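PDB 6CAM: glucan-binding protein C from Streptococcus mutans, which probably binds glucan at the surface of this cariogenic bacterium through its calcium-containing GbpC domain, the part studied here. Local coordinates for residues D95-Y100 with P324-F329; L222-H227 with G283-N288; G233-K238 with G317-N322. All coordinates share one frame; numbering follows the deposited sequence. Where two conformers were deposited one is given.

Interaction 1 (D95-Y100 with P324-F329); sequences DILQQY and PTTIWF. With BGC (beta-D-glucopyranose), chain C; BGC (beta-D-glucopyranose), chain D.
Tyr100 with Thr326, and Pro324 against the carbonyl of Leu97, make the tight part of this contact. The methyl CG2 of Thr326 lies 3.5 Å from Tyr100 CB and 3.8 Å from Tyr100 CG. The two side chains cross at about a right angle, so the methyl group meets the root of the aromatic side chain rather than its hydroxyl. The first torsion of Thr326 (chi1 60°) places OG1 between backbone N and carbonyl carbon and turns CG2 to Tyr100. Beyond this pair the Tyr100 ring stacks on Phe181 and meets Trp123, which buries it against the four-stranded sheet. Pro324, just before strand 325-329, packs its ring against the helical turn 96-99, with Pro324 CG 3.3 Å from Leu97 O. Toward solvent the fit is looser. Leu97 stretches its CD2 branch across the strand, 3.7 Å from Pro324 O and 3.9 Å from Thr326 OG1, while its CB stays 4.4 Å from Pro324 CD. The contact itself is therefore van der Waals packing, and the polar work of strand 325-329 is done further along. There the carbonyl O of Thr326 accepts a bond from O1 of one glucose at 3.0 Å, Trp328 N donates to O3 of the same sugar with an N-H...O angle of 140°, and O2 of the second glucose lies above the centre of the Trp328 ring. A short helical turn thus covers the start of an edge strand whose continuation lines the glucose site, consistent with the beta-supersandwich fold of GbpC and the related antigen I/II variable domain.

Interaction 2 (L222-H227 with G283-N288); sequences LSSLNH and GWDAVN. With CA (calcium ion), chain B; BGC (beta-D-glucopyranose), chain C; BGC (beta-D-glucopyranose), chain D.
Asp285 reaches from a type I turn (Gly283 to Ala286) to Ser224 and Asn226, two residues that bind the calcium ion. Its CG stands anti to the backbone N (chi1 -159°), which carries the carboxylate across to the calcium loop. CB lies over one face of the neighbouring Trp284 ring, offset toward the rim. CG, the next atom, lies between Ser224 OG, 3.5 Å away, and O4 of a glucose. At the tip the two oxygens part: OD1 comes within 2.7 Å of Ser224 OG, while OD2, whose modelled place is less sure, accepts bonds from Asn226 ND2 at 2.9 Å, nearly straight at 165°, and from O6 of the glucose. The Asn226 amide and the carboxylate approach from opposite directions with their planes 61° apart. The Trp284 ring packs beside this pair, its CZ3 edge 4.0 Å from Ser224 CA and its CH2 3.8 Å from Asn226 ND2. The indole is itself held through NE1 by Asn267 O, and the Asn226 amide has a further acceptor in Gln268 OE1. Two acceptors for ND2 probably fix the amide's rotation, with Asn226 OD1 toward the calcium ion, 2.3 Å away. Ser224 binds the metal twice, through O and OG, while Glu237, a water and hydroxyls O2, O3 and O4 of the glucose complete the shell. Asp285 is thus a second-shell carboxylate that also touches the ligand. Sugar hydroxyls bound directly to calcium recall the C-type lectin principle, here in a calcium-mediated carbohydrate site built from loops and strand residues.

Interaction 3 (G233-K238 with G317-N322); sequences GDHVEK and GGNDQN. With CA (calcium ion), chain B; BGC (beta-D-glucopyranose), chain C.
Strands 233-238 and 317-319 run antiparallel, with axes 4.1 Å apart at closest approach and directions 155° apart, and their register slips by one residue at a beta bulge between Gly233 and Val236. Val236 and Gly317 form a hydrogen-bonded pair: Val236 N donates to Gly317 O at 2.9 Å, nearly along the C=O axis, and Gly317 N returns a longer bond to Val236 O. Within the bulge Asp234 N reaches Gly318 O at 2.7 Å, coming from above the carbonyl plane. The backbones press close here, with Gly318 CA only 3.2 Å from Asp234 O, and both Gly233 and Gly318 adopt backbone angles that call for glycine. His235 lies beside Asn319, pointing the same way, their ring and amide planes 36° apart. The imidazole is gripped at both nitrogens. His235 ND1 donates to Asn319 OD1 at 2.7 Å, within the ring plane, and NE2 donates to Glu237 OE2 at 2.6 Å, although the place of that oxygen is less sure. Asn319 is fixed in turn through ND2 by Leu323 O, and the ring face stacks on Trp228. Glu237, extended beyond CG, spends its other oxygen on the metal: OE1 binds the calcium ion at 2.5 Å. A chain of hydrogen bonds thus runs from Leu323 O through Asn319 and His235 to Glu237; His235 is a second-shell residue and probably steadies the carboxylate. If both imidazole bonds are as modelled, the histidine may be protonated, which the carboxylate would favour, perhaps drawing some negative charge away from the metal ligand.

How the interactions relate
From the N terminus, segment 95-100 comes first and meets 324-329 only late in the chain, so interaction 1 closes a loop of 223 residues that holds both other contacts. Within it the chain passes 222-227, then 233-238, then 283-288, where interaction 2 closes a loop of 55 residues, and 317-322, where interaction 3 closes one of 78; the two cross. They are tied directly, the backbone O of Asn226 lying 3.0 Å from Glu237 N, and they share the calcium ion and its water. A short connection joins strands 312-319 and 325-329, linking the nine-stranded and four-stranded sheets. All three contacts meet at one glucose, to which both sheets and the two loops of interaction 2 contribute.

Interaction 1 (D95-Y100 with P324-F329)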
loop_
_atom_site.group_PDB
_atom_site.type_symbol
_atom_site.label_atom_id
_atom_site.label_comp_id
_atom_site.label_asym_id
_atom_site.label_seq_id
_atom_site.Cartn_x
_atom_site.Cartn_y
_atom_site.Cartn_z
ATOM N N ASP A 95 14.708 2.409 -12.788
ATOM C CA ASP A 95 14.143 2.731 -11.482
ATOM C C ASP A 95 12.596 2.903 -11.570
ATOM O O ASP A 95 12.073 3.300 -12.607
ATOM C CB ASP A 95 14.839 4.005 -10.993
ATOM C CG ASP A 95 14.348 4.486 -9.682
ATOM O OD1 ASP A 95 13.758 3.690 -8.918
ATOM O OD2 ASP A 95 14.584 5.685 -9.420
ATOM N N ILE A 96 11.890 2.589 -10.482
ATOM C CA ILE A 96 10.413 2.613 -10.446
ATOM C C ILE A 96 9.820 3.936 -10.977
ATOM O O ILE A 96 8.917 3.929 -11.802
ATOM C CB ILE A 96 9.871 2.251 -9.037
ATOM C CG1 ILE A 96 8.403 1.807 -9.095
ATOM C CG2 ILE A 96 10.084 3.379 -8.026
ATOM C CD1 ILE A 96 8.240 0.317 -9.292
ATOM N N LEU A 97 10.375 5.064 -10.552
ATOM C CA LEU A 97 9.874 6.338 -11.013
ATOM C C LEU A 97 10.029 6.513 -12.515
ATOM O O LEU A 97 9.077 6.930 -13.181
ATOM C CB LEU A 97 10.499 7.500 -10.239
ATOM C CG LEU A 97 10.081 7.495 -8.754
ATOM C CD1 LEU A 97 10.631 8.717 -8.051
ATOM C CD2 LEU A 97 8.561 7.400 -8.578
ATOM N N GLN A 98 11.188 6.151 -13.053
ATOM C CA GLN A 98 11.416 6.244 -14.486
ATOM C C GLN A 98 10.580 5.220 -15.269
ATOM O O GLN A 98 10.127 5.507 -16.369
ATOM C CB GLN A 98 12.899 6.099 -14.782
ATOM C CG GLN A 98 13.696 7.324 -14.358
ATOM C CD GLN A 98 13.179 8.632 -14.963
ATOM O OE1 GLN A 98 12.474 8.642 -15.965
ATOM N NE2 GLN A 98 13.554 9.742 -14.353
ATOM N N GLN A 99 10.348 4.057 -14.667
ATOM C CA GLN A 99 9.464 3.025 -15.238
ATOM C C GLN A 99 8.044 3.567 -15.492
ATOM O O GLN A 99 7.380 3.161 -16.428
ATOM C CB GLN A 99 9.381 1.839 -14.267
ATOM C CG GLN A 99 9.408 0.459 -14.888
ATOM C CD GLN A 99 9.978 -0.573 -13.907
ATOM O OE1 GLN A 99 11.200 -0.710 -13.758
ATOM N NE2 GLN A 99 9.093 -1.266 -13.202
ATOM N N TYR A 100 7.585 4.474 -14.627
ATOM C CA TYR A 100 6.249 5.048 -14.728
ATOM C C TYR A 100 6.263 6.455 -15.236
ATOM O O TYR A 100 5.256 7.136 -15.186
ATOM C CB TYR A 100 5.551 4.956 -13.376
ATOM C CG TYR A 100 5.087 3.558 -13.112
ATOM C CD1 TYR A 100 3.851 3.118 -13.584
ATOM C CD2 TYR A 100 5.889 2.664 -12.437
ATOM C CE1 TYR A 100 3.428 1.831 -13.354
ATOM C CE2 TYR A 100 5.485 1.376 -12.215
ATOM C CZ TYR A 100 4.250 0.967 -12.697
ATOM O OH TYR A 100 3.887 -0.300 -12.436
ATOM N N PRO A 324 7.574 11.511 -11.366
ATOM C CA PRO A 324 6.380 10.731 -11.707
ATOM C C PRO A 324 5.620 10.302 -10.491
ATOM O O PRO A 324 6.212 10.057 -9.443
ATOM C CB PRO A 324 6.964 9.528 -12.438
ATOM C CG PRO A 324 8.122 10.115 -13.134
ATOM C CD PRO A 324 8.745 11.027 -12.117
ATOM N N THR A 325 4.316 10.228 -10.647
ATOM C CA THR A 325 3.411 9.922 -9.579
ATOM C C THR A 325 3.084 8.460 -9.695
ATOM O O THR A 325 2.650 8.035 -10.730
ATOM C CB THR A 325 2.122 10.743 -9.749
ATOM O OG1 THR A 325 2.430 12.142 -9.652
ATOM C CG2 THR A 325 1.107 10.394 -8.686
ATOM N N THR A 326 3.244 7.707 -8.624
ATOM C CA THR A 326 3.006 6.274 -8.661
ATOM C C THR A 326 2.291 5.852 -7.389
ATOM O O THR A 326 2.424 6.471 -6.329
ATOM C CB THR A 326 4.330 5.487 -8.780
ATOM O OG1 THR A 326 5.177 5.770 -7.655
ATOM C CG2 THR A 326 5.070 5.845 -10.068
ATOM N N ILE A 327 1.508 4.797 -7.496
ATOM C CA ILE A 327 0.951 4.187 -6.320
ATOM C C ILE A 327 0.780 2.719 -6.631
ATOM O O ILE A 327 0.359 2.354 -7.725
ATOM C CB ILE A 327 -0.402 4.823 -5.913
ATOM C CG1 ILE A 327 -0.954 4.186 -4.636
ATOM C CG2 ILE A 327 -1.447 4.690 -7.006
ATOM C CD1 ILE A 327 -2.052 4.981 -3.951
ATOM N N TRP A 328 1.157 1.888 -5.678
ATOM C CA TRP A 328 0.732 0.513 -5.680
ATOM C C TRP A 328 -0.466 0.489 -4.774
ATOM O O TRP A 328 -0.349 0.686 -3.595
ATOM C CB TRP A 328 1.817 -0.378 -5.147
ATOM C CG TRP A 328 1.493 -1.798 -5.213
ATOM C CD1 TRP A 328 0.279 -2.392 -5.530
ATOM C CD2 TRP A 328 2.389 -2.839 -4.968
ATOM N NE1 TRP A 328 0.394 -3.753 -5.476
ATOM C CE2 TRP A 328 1.684 -4.054 -5.144
ATOM C CE3 TRP A 328 3.754 -2.880 -4.634
ATOM C CZ2 TRP A 328 2.293 -5.293 -4.977
ATOM C CZ3 TRP A 328 4.359 -4.123 -4.463
ATOM C CH2 TRP A 328 3.625 -5.307 -4.640
ATOM N N PHE A 329 -1.632 0.287 -5.333
ATOM C CA PHE A 329 -2.817 0.300 -4.544
ATOM C C PHE A 329 -3.285 -1.119 -4.577
ATOM O O PHE A 329 -3.549 -1.638 -5.632
ATOM C CB PHE A 329 -3.922 1.209 -5.114
ATOM C CG PHE A 329 -5.188 1.108 -4.320
ATOM C CD1 PHE A 329 -5.318 1.834 -3.159
ATOM C CD2 PHE A 329 -6.173 0.214 -4.664
ATOM C CE1 PHE A 329 -6.448 1.705 -2.372
ATOM C CE2 PHE A 329 -7.316 0.095 -3.905
ATOM C CZ PHE A 329 -7.449 0.824 -2.749
HETATM C C2 BGC C . 3.084 4.112 -3.212
HETATM C C3 BGC C . 2.990 3.056 -2.181
HETATM C C4 BGC C . 4.267 2.595 -1.539
HETATM C C5 BGC C . 5.234 3.767 -1.275
HETATM C C6 BGC C . 6.636 3.421 -0.739
HETATM C C1 BGC C . 4.128 5.171 -2.883
HETATM O O1 BGC C . 4.366 6.003 -4.042
HETATM O O2 BGC C . 1.780 4.553 -2.859
HETATM O O3 BGC C . 1.982 2.063 -2.532
HETATM O O4 BGC C . 3.496 2.339 -0.384
HETATM O O5 BGC C . 5.353 4.538 -2.474
HETATM O O6 BGC C . 6.929 4.120 0.517
HETATM C C2 BGC D . 1.549 -3.109 -0.500
HETATM C C3 BGC D . 0.618 -3.033 0.734
HETATM C C4 BGC D . -0.634 -2.203 0.466
HETATM C C5 BGC D . -0.596 -1.647 -0.952
HETATM C C6 BGC D . -1.797 -0.783 -1.208
HETATM C C1 BGC D . 1.762 -1.767 -1.233
HETATM O O1 BGC D . 2.836 -1.015 -0.635
HETATM O O2 BGC D . 1.090 -4.131 -1.422
HETATM O O3 BGC D . 1.274 -2.478 1.895
HETATM O O4 BGC D . -1.814 -3.003 0.660
HETATM O O5 BGC D . 0.607 -0.924 -1.211
HETATM O O6 BGC D . -2.156 0.200 -0.259
#

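Interaction 2 (L222-H227 with G283-N288)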
loop_
_atom_site.group_PDB
_atom_site.type_symbol
_atom_site.label_atom_id
_atom_site.label_comp_id
_atom_site.label_asym_id
_atom_site.label_seq_id
_atom_site.Cartn_x
_atom_site.Cartn_y
_atom_site.Cartn_z
ATOM N N LEU A 222 -6.998 -0.886 3.318
ATOM C CA LEU A 222 -6.631 0.288 2.547
ATOM C C LEU A 222 -5.295 0.717 3.152
ATOM O O LEU A 222 -5.187 1.743 3.824
ATOM C CB LEU A 222 -7.690 1.370 2.701
ATOM C CG LEU A 222 -9.065 0.974 2.124
ATOM C CD1 LEU A 222 -10.130 1.984 2.483
ATOM C CD2 LEU A 222 -8.966 0.809 0.633
ATOM N N SER A 223 -4.276 -0.095 2.913
ATOM C CA SER A 223 -2.967 0.109 3.556
ATOM C C SER A 223 -2.124 1.063 2.763
ATOM O O SER A 223 -2.448 1.407 1.647
ATOM C CB SER A 223 -2.225 -1.234 3.732
ATOM O OG SER A 223 -2.966 -2.102 4.561
ATOM N N SER A 224 -1.021 1.494 3.369
ATOM C CA SER A 224 0.040 2.159 2.654
ATOM C C SER A 224 -0.490 3.416 1.983
ATOM O O SER A 224 -0.235 3.667 0.812
ATOM C CB SER A 224 0.736 1.192 1.688
ATOM O OG SER A 224 1.692 1.857 0.878
ATOM N N LEU A 225 -1.217 4.201 2.755
ATOM C CA LEU A 225 -1.675 5.498 2.323
ATOM C C LEU A 225 -0.604 6.503 2.764
ATOM O O LEU A 225 -0.766 7.177 3.739
ATOM C CB LEU A 225 -3.004 5.810 2.950
ATOM C CG LEU A 225 -4.118 4.879 2.414
ATOM C CD1 LEU A 225 -5.420 5.309 3.012
ATOM C CD2 LEU A 225 -4.173 4.876 0.883
ATOM N N ASN A 226 0.441 6.590 1.976
ATOM C CA ASN A 226 1.574 7.460 2.266
ATOM C C ASN A 226 1.231 8.922 2.075
ATOM O O ASN A 226 0.532 9.314 1.135
ATOM C CB ASN A 226 2.734 7.162 1.316
ATOM C CG ASN A 226 3.138 5.729 1.336
ATOM O OD1 ASN A 226 2.441 4.875 0.787
ATOM N ND2 ASN A 226 4.282 5.455 1.904
ATOM N N HIS A 227 1.798 9.744 2.938
ATOM C CA HIS A 227 1.742 11.154 2.761
ATOM C C HIS A 227 3.156 11.565 3.074
ATOM O O HIS A 227 3.588 11.438 4.208
ATOM C CB HIS A 227 0.764 11.784 3.736
ATOM C CG HIS A 227 0.693 13.275 3.657
ATOM N ND1 HIS A 227 -0.318 13.987 4.250
ATOM C CD2 HIS A 227 1.494 14.189 3.049
ATOM C CE1 HIS A 227 -0.143 15.276 4.014
ATOM N NE2 HIS A 227 0.944 15.426 3.281
ATOM N N GLY A 283 11.205 0.248 7.581
ATOM C CA GLY A 283 10.205 1.286 7.635
ATOM C C GLY A 283 8.835 0.649 7.622
ATOM O O GLY A 283 8.687 -0.486 7.164
ATOM N N TRP A 284 7.834 1.399 8.087
ATOM C CA TRP A 284 6.466 0.886 8.200
ATOM C C TRP A 284 5.857 0.476 6.871
ATOM O O TRP A 284 4.930 -0.324 6.851
ATOM C CB TRP A 284 5.539 1.895 8.909
ATOM C CG TRP A 284 5.265 3.179 8.187
ATOM C CD1 TRP A 284 5.856 4.390 8.414
ATOM C CD2 TRP A 284 4.306 3.400 7.163
ATOM N NE1 TRP A 284 5.342 5.338 7.599
ATOM C CE2 TRP A 284 4.395 4.759 6.799
ATOM C CE3 TRP A 284 3.388 2.582 6.494
ATOM C CZ2 TRP A 284 3.609 5.312 5.810
ATOM C CZ3 TRP A 284 2.622 3.124 5.511
ATOM C CH2 TRP A 284 2.715 4.478 5.178
ATOM N N ASP A 285 6.320 1.086 5.781
ATOM C CA ASP A 285 5.777 0.809 4.469
ATOM C C ASP A 285 6.532 -0.275 3.700
ATOM O O ASP A 285 6.226 -0.503 2.533
ATOM C CB ASP A 285 5.713 2.098 3.649
ATOM C CG ASP A 285 4.747 2.009 2.513
ATOM O OD1 ASP A 285 3.747 1.246 2.583
ATOM O OD2 ASP A 285 5.011 2.693 1.509
ATOM N N ALA A 286 7.484 -0.952 4.345
ATOM C CA ALA A 286 8.251 -2.007 3.679
ATOM C C ALA A 286 7.340 -3.160 3.282
ATOM O O ALA A 286 6.536 -3.625 4.084
ATOM C CB ALA A 286 9.337 -2.532 4.592
ATOM N N VAL A 287 7.481 -3.623 2.048
ATOM C CA VAL A 287 6.692 -4.753 1.566
ATOM C C VAL A 287 7.579 -5.773 0.879
ATOM O O VAL A 287 8.651 -5.438 0.353
ATOM C CB VAL A 287 5.549 -4.291 0.622
ATOM C CG1 VAL A 287 4.559 -3.447 1.406
ATOM C CG2 VAL A 287 6.076 -3.506 -0.569
ATOM N N ASN A 288 7.109 -7.017 0.893
ATOM C CA ASN A 288 7.647 -8.065 0.034
ATOM C C ASN A 288 7.252 -7.812 -1.420
ATOM O O ASN A 288 6.382 -6.975 -1.699
ATOM C CB ASN A 288 7.100 -9.421 0.470
ATOM C CG ASN A 288 7.583 -9.813 1.850
ATOM O OD1 ASN A 288 6.890 -9.600 2.849
ATOM N ND2 ASN A 288 8.803 -10.347 1.919
HETATM CA CA CA B . 1.450 3.476 -0.760
HETATM C C2 BGC C . 3.084 4.112 -3.212
HETATM C C3 BGC C . 2.990 3.056 -2.181
HETATM C C4 BGC C . 4.267 2.595 -1.539
HETATM C C5 BGC C . 5.234 3.767 -1.275
HETATM C C6 BGC C . 6.636 3.421 -0.739
HETATM C C1 BGC C . 4.128 5.171 -2.883
HETATM O O1 BGC C . 4.366 6.003 -4.042
HETATM O O2 BGC C . 1.780 4.553 -2.859
HETATM O O3 BGC C . 1.982 2.063 -2.532
HETATM O O4 BGC C . 3.496 2.339 -0.384
HETATM O O5 BGC C . 5.353 4.538 -2.474
HETATM O O6 BGC C . 6.929 4.120 0.517
HETATM C C2 BGC D . 1.549 -3.109 -0.500
HETATM C C3 BGC D . 0.618 -3.033 0.734
HETATM C C4 BGC D . -0.634 -2.203 0.466
HETATM C C5 BGC D . -0.596 -1.647 -0.952
HETATM C C6 BGC D . -1.797 -0.783 -1.208
HETATM C C1 BGC D . 1.762 -1.767 -1.233
HETATM O O1 BGC D . 2.836 -1.015 -0.635
HETATM O O2 BGC D . 1.090 -4.131 -1.422
HETATM O O3 BGC D . 1.274 -2.478 1.895
HETATM O O4 BGC D . -1.814 -3.003 0.660
HETATM O O5 BGC D . 0.607 -0.924 -1.211
HETATM O O6 BGC D . -2.156 0.200 -0.259
HETATM O O HOH W 1 -0.488 2.467 -1.647
#

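Interaction 3 (G233-K238 with G317-N322)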
loop_
_atom_site.group_PDB
_atom_site.type_symbol
_atom_site.label_atom_id
_atom_site.label_comp_id
_atom_site.label_asym_id
_atom_site.label_seq_id
_atom_site.Cartn_x
_atom_site.Cartn_y
_atom_site.Cartn_z
ATOM N N GLY A 233 7.644 17.296 -3.363
ATOM C CA GLY A 233 6.199 17.135 -3.443
ATOM C C GLY A 233 5.499 17.115 -2.122
ATOM O O GLY A 233 6.128 17.020 -1.078
ATOM N N ASP A 234 4.186 17.264 -2.189
ATOM C CA ASP A 234 3.322 17.020 -1.065
ATOM C C ASP A 234 2.405 15.878 -1.474
ATOM O O ASP A 234 1.247 16.070 -1.776
ATOM C CB ASP A 234 2.524 18.252 -0.674
ATOM C CG ASP A 234 1.694 18.007 0.565
ATOM O OD1 ASP A 234 2.084 17.161 1.368
ATOM O OD2 ASP A 234 0.643 18.635 0.735
ATOM N N HIS A 235 2.996 14.701 -1.471
ATOM C CA HIS A 235 2.448 13.497 -2.066
ATOM C C HIS A 235 1.460 12.910 -1.106
ATOM O O HIS A 235 1.826 12.580 -0.010
ATOM C CB HIS A 235 3.616 12.526 -2.262
ATOM C CG HIS A 235 3.226 11.198 -2.806
ATOM N ND1 HIS A 235 3.432 10.851 -4.126
ATOM C CD2 HIS A 235 2.695 10.106 -2.204
ATOM C CE1 HIS A 235 3.012 9.611 -4.318
ATOM N NE2 HIS A 235 2.563 9.136 -3.168
ATOM N N VAL A 236 0.220 12.713 -1.503
ATOM C CA VAL A 236 -0.766 12.186 -0.584
ATOM C C VAL A 236 -1.585 11.169 -1.331
ATOM O O VAL A 236 -1.984 11.419 -2.446
ATOM C CB VAL A 236 -1.736 13.274 -0.037
ATOM C CG1 VAL A 236 -2.630 12.679 1.039
ATOM C CG2 VAL A 236 -0.983 14.457 0.553
ATOM N N GLU A 237 -1.774 10.023 -0.693
ATOM C CA GLU A 237 -2.587 8.954 -1.217
ATOM C C GLU A 237 -3.865 8.972 -0.469
ATOM O O GLU A 237 -3.868 9.026 0.768
ATOM C CB GLU A 237 -1.824 7.631 -1.047
ATOM C CG GLU A 237 -0.591 7.751 -1.921
ATOM C CD GLU A 237 0.413 6.661 -1.876
ATOM O OE1 GLU A 237 0.189 5.602 -1.259
ATOM O OE2 GLU A 237 1.464 6.869 -2.562
ATOM N N LYS A 238 -4.975 8.906 -1.186
ATOM C CA LYS A 238 -6.293 9.072 -0.573
ATOM C C LYS A 238 -7.243 8.050 -1.131
ATOM O O LYS A 238 -7.048 7.588 -2.218
ATOM C CB LYS A 238 -6.869 10.450 -0.831
ATOM C CG LYS A 238 -5.962 11.598 -0.469
ATOM C CD LYS A 238 -6.651 12.918 -0.740
ATOM C CE LYS A 238 -5.770 14.029 -0.242
ATOM N NZ LYS A 238 -6.256 15.342 -0.736
ATOM N N GLY A 317 -1.483 12.175 -5.562
ATOM C CA GLY A 317 -1.061 13.351 -6.244
ATOM C C GLY A 317 -0.264 14.193 -5.305
ATOM O O GLY A 317 -0.147 13.870 -4.162
ATOM N N GLY A 318 0.229 15.295 -5.803
ATOM C CA GLY A 318 0.970 16.227 -4.985
ATOM C C GLY A 318 2.433 16.295 -5.293
ATOM O O GLY A 318 3.125 17.130 -4.714
ATOM N N ASN A 319 2.936 15.428 -6.185
ATOM C CA ASN A 319 4.341 15.500 -6.597
ATOM C C ASN A 319 4.606 16.782 -7.347
ATOM O O ASN A 319 3.762 17.266 -8.069
ATOM C CB ASN A 319 4.718 14.341 -7.524
ATOM C CG ASN A 319 4.851 13.017 -6.797
ATOM O OD1 ASN A 319 4.470 12.863 -5.625
ATOM N ND2 ASN A 319 5.392 12.047 -7.493
ATOM N N ASP A 320 5.813 17.310 -7.187
ATOM C CA ASP A 320 6.270 18.338 -8.077
ATOM C C ASP A 320 6.332 17.839 -9.510
ATOM O O ASP A 320 6.527 16.649 -9.784
ATOM C CB ASP A 320 7.687 18.775 -7.740
ATOM C CG ASP A 320 7.760 19.671 -6.556
ATOM O OD1 ASP A 320 6.725 20.109 -6.008
ATOM O OD2 ASP A 320 8.910 19.970 -6.200
ATOM N N GLN A 321 6.221 18.795 -10.412
ATOM C CA GLN A 321 6.537 18.598 -11.805
ATOM C C GLN A 321 7.791 17.745 -12.034
ATOM O O GLN A 321 8.836 17.957 -11.384
ATOM C CB GLN A 321 6.726 19.954 -12.472
ATOM C CG GLN A 321 6.669 19.868 -13.975
ATOM C CD GLN A 321 6.576 21.235 -14.599
ATOM O OE1 GLN A 321 7.292 22.145 -14.200
ATOM N NE2 GLN A 321 5.655 21.398 -15.540
ATOM N N ASN A 322 7.658 16.784 -12.952
ATOM C CA ASN A 322 8.743 15.896 -13.406
ATOM C C ASN A 322 9.129 14.797 -12.442
ATOM O O ASN A 322 10.066 14.054 -12.704
ATOM C CB ASN A 322 10.018 16.658 -13.818
ATOM C CG ASN A 322 9.843 17.429 -15.092
ATOM O OD1 ASN A 322 8.960 17.148 -15.910
ATOM N ND2 ASN A 322 10.697 18.405 -15.278
HETATM CA CA CA B . 1.450 3.476 -0.760
HETATM C C2 BGC C . 3.084 4.112 -3.212
HETATM C C3 BGC C . 2.990 3.056 -2.181
HETATM C C4 BGC C . 4.267 2.595 -1.539
HETATM C C5 BGC C . 5.234 3.767 -1.275
HETATM C C6 BGC C . 6.636 3.421 -0.739
HETATM C C1 BGC C . 4.128 5.171 -2.883
HETATM O O1 BGC C . 4.366 6.003 -4.042
HETATM O O2 BGC C . 1.780 4.553 -2.859
HETATM O O3 BGC C . 1.982 2.063 -2.532
HETATM O O4 BGC C . 3.496 2.339 -0.384
HETATM O O5 BGC C . 5.353 4.538 -2.474
HETATM O O6 BGC C . 6.929 4.120 0.517
HETATM O O HOH W 1 -0.488 2.467 -1.647
#